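Local coordinates for protein alpha-1,6-mannanase (Bacteroides thetaiotaomicron, PDB 4V1S) that probably hydrolyses alpha-1,6-mannosidic linkages within mannan, as a family GH76 glycoside hydrolase of a gut symbiont, at residues I85-Y89 against W147-L152. Numbering follows the deposited sequence.
Sequences IFLLY and WTAIGL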
loop_
_atom_site.group_PDB
_atom_site.type_symbol
_atom_site.label_atom_id
_atom_site.label_comp_id
_atom_site.label_asym_id
_atom_site.label_seq_id
_atom_site.Cartn_x
_atom_site.Cartn_y
_atom_site.Cartn_z
ATOM N N ILE A 85 -4.650 7.272 0.698
ATOM C CA ILE A 85 -3.764 6.545 -0.239
ATOM C C ILE A 85 -4.505 5.377 -0.861
ATOM O O ILE A 85 -4.365 5.086 -2.061
ATOM C CB ILE A 85 -2.463 6.103 0.470
ATOM C CG1 ILE A 85 -1.713 7.346 1.024
ATOM C CG2 ILE A 85 -1.572 5.294 -0.447
ATOM C CD1 ILE A 85 -0.490 6.994 1.856
ATOM N N PHE A 86 -5.352 4.686 -0.080
ATOM C CA PHE A 86 -6.150 3.641 -0.691
ATOM C C PHE A 86 -7.160 4.177 -1.706
ATOM O O PHE A 86 -7.405 3.521 -2.690
ATOM C CB PHE A 86 -6.862 2.796 0.338
ATOM C CG PHE A 86 -5.928 1.966 1.184
ATOM C CD1 PHE A 86 -5.273 0.876 0.647
ATOM C CD2 PHE A 86 -5.802 2.192 2.572
ATOM C CE1 PHE A 86 -4.455 0.065 1.416
ATOM C CE2 PHE A 86 -4.963 1.385 3.360
ATOM C CZ PHE A 86 -4.302 0.327 2.772
ATOM N N LEU A 87 -7.697 5.373 -1.479
ATOM C CA LEU A 87 -8.552 5.961 -2.480
ATOM C C LEU A 87 -7.731 6.277 -3.732
ATOM O O LEU A 87 -8.136 5.970 -4.830
ATOM C CB LEU A 87 -9.242 7.234 -1.938
ATOM C CG LEU A 87 -10.299 7.037 -0.883
ATOM C CD1 LEU A 87 -10.776 8.372 -0.365
ATOM C CD2 LEU A 87 -11.460 6.237 -1.463
ATOM N N LEU A 88 -6.540 6.851 -3.560
ATOM C CA LEU A 88 -5.662 7.106 -4.705
ATOM C C LEU A 88 -5.434 5.815 -5.513
ATOM O O LEU A 88 -5.521 5.803 -6.741
ATOM C CB LEU A 88 -4.327 7.645 -4.193
ATOM C CG LEU A 88 -3.228 7.923 -5.202
ATOM C CD1 LEU A 88 -3.657 9.029 -6.150
ATOM C CD2 LEU A 88 -1.920 8.285 -4.496
ATOM N N TYR A 89 -5.094 4.735 -4.820
ATOM C CA TYR A 89 -4.877 3.429 -5.473
ATOM C C TYR A 89 -6.145 2.951 -6.223
ATOM O O TYR A 89 -6.076 2.378 -7.308
ATOM C CB TYR A 89 -4.528 2.376 -4.437
ATOM C CG TYR A 89 -3.199 2.482 -3.735
ATOM C CD1 TYR A 89 -2.220 3.404 -4.110
ATOM C CD2 TYR A 89 -2.913 1.612 -2.666
ATOM C CE1 TYR A 89 -1.013 3.479 -3.392
ATOM C CE2 TYR A 89 -1.706 1.642 -1.996
ATOM C CZ TYR A 89 -0.726 2.566 -2.369
ATOM O OH TYR A 89 0.511 2.559 -1.703
ATOM N N TRP A 147 4.425 4.932 0.368
ATOM C CA TRP A 147 3.111 4.472 -0.019
ATOM C C TRP A 147 2.495 5.355 -1.069
ATOM O O TRP A 147 1.862 4.889 -2.021
ATOM C CB TRP A 147 2.168 4.492 1.193
ATOM C CG TRP A 147 2.212 3.403 2.261
ATOM C CD1 TRP A 147 3.079 3.285 3.330
ATOM C CD2 TRP A 147 1.239 2.370 2.431
ATOM N NE1 TRP A 147 2.708 2.228 4.129
ATOM C CE2 TRP A 147 1.576 1.659 3.616
ATOM C CE3 TRP A 147 0.102 1.980 1.708
ATOM C CZ2 TRP A 147 0.803 0.583 4.098
ATOM C CZ3 TRP A 147 -0.644 0.899 2.175
ATOM C CH2 TRP A 147 -0.294 0.225 3.367
ATOM N N THR A 148 2.675 6.671 -0.884
ATOM C CA THR A 148 2.070 7.657 -1.786
ATOM C C THR A 148 2.785 7.648 -3.140
ATOM O O THR A 148 2.131 7.623 -4.186
ATOM C CB THR A 148 2.094 9.065 -1.171
ATOM O OG1 THR A 148 1.389 9.035 0.080
ATOM C CG2 THR A 148 1.475 10.077 -2.076
ATOM N N ALA A 149 4.129 7.592 -3.113
ATOM C CA ALA A 149 4.915 7.526 -4.334
ATOM C C ALA A 149 4.497 6.360 -5.234
ATOM O O ALA A 149 4.403 6.517 -6.435
ATOM C CB ALA A 149 6.405 7.453 -4.009
ATOM N N ILE A 150 4.240 5.205 -4.646
ATOM C CA ILE A 150 3.765 4.030 -5.384
ATOM C C ILE A 150 2.499 4.399 -6.138
ATOM O O ILE A 150 2.414 4.173 -7.339
ATOM C CB ILE A 150 3.520 2.864 -4.410
ATOM C CG1 ILE A 150 4.851 2.284 -3.905
ATOM C CG2 ILE A 150 2.745 1.749 -5.084
ATOM C CD1 ILE A 150 4.685 1.542 -2.579
ATOM N N GLY A 151 1.513 4.964 -5.432
ATOM C CA GLY A 151 0.220 5.331 -6.053
ATOM C C GLY A 151 0.426 6.368 -7.165
ATOM O O GLY A 151 -0.207 6.269 -8.224
ATOM N N LEU A 152 1.290 7.370 -6.919
ATOM C CA LEU A 152 1.514 8.414 -7.923
ATOM C C LEU A 152 2.238 7.886 -9.160
ATOM O O LEU A 152 1.941 8.319 -10.266
ATOM C CB LEU A 152 2.228 9.620 -7.314
ATOM C CG LEU A 152 1.466 10.310 -6.162
ATOM C CD1 LEU A 152 2.367 11.343 -5.503
ATOM C CD2 LEU A 152 0.196 10.962 -6.709
#
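Tyr89 reaches across to helix 142-159 and donates a hydrogen bond from its hydroxyl to the backbone carbonyl of Trp147. The bond from Tyr89 OH to Trp147 O is short, 2.7 Å. It is bent at the oxygen, with a C=O...donor angle of 119°, and the donor sits somewhat out of the carbonyl plane. Within its own helix Trp147 O also receives a weak bond from Gly151 N, 3.4 Å long. The tyrosine ring lies edge-on to Gly151, with Tyr89 CE1 3.5 Å from Gly151 CA. Leu88 CD2 also packs on this CA, and with no side chain on Gly151 the two helices come near each other here. CG of Tyr89 stands beside the backbone N (chi1 -69°), and this turn carries the ring out to the other helix. A phenylalanine here would probably leave the buried Trp147 carbonyl without its strong cross-helix donor.

The Trp147 indole presents the edge of its six-membered ring to the face of Phe86 in an offset edge-to-face pair. The planes stand at 80°, and Phe86 CZ is 3.8 Å from Trp147 CZ3. Ile85 crosses the indole stem at about a right angle. Its CD1 tip touches Trp147 CB at 3.7 Å and also meets Thr148 OG1, which is hydrogen-bonded to Glu144 O. Leu88 and Leu152 meet through their CD2 methyls, 4.1 Å apart.

Trp82 and Phe269 also pack edge-to-face with Trp147, whose NE1 binds a glycerol, probably from the crystallisation liquor. The two helix segments run nearly parallel in the buried interior, consistent with the (alpha/alpha)6 barrel of family GH76. Helix 374-394 packs on Phe86, helix 202-219 on Trp147 and Ile150, and helix 99-114 on Ile85, Leu88, Thr148 and Leu152.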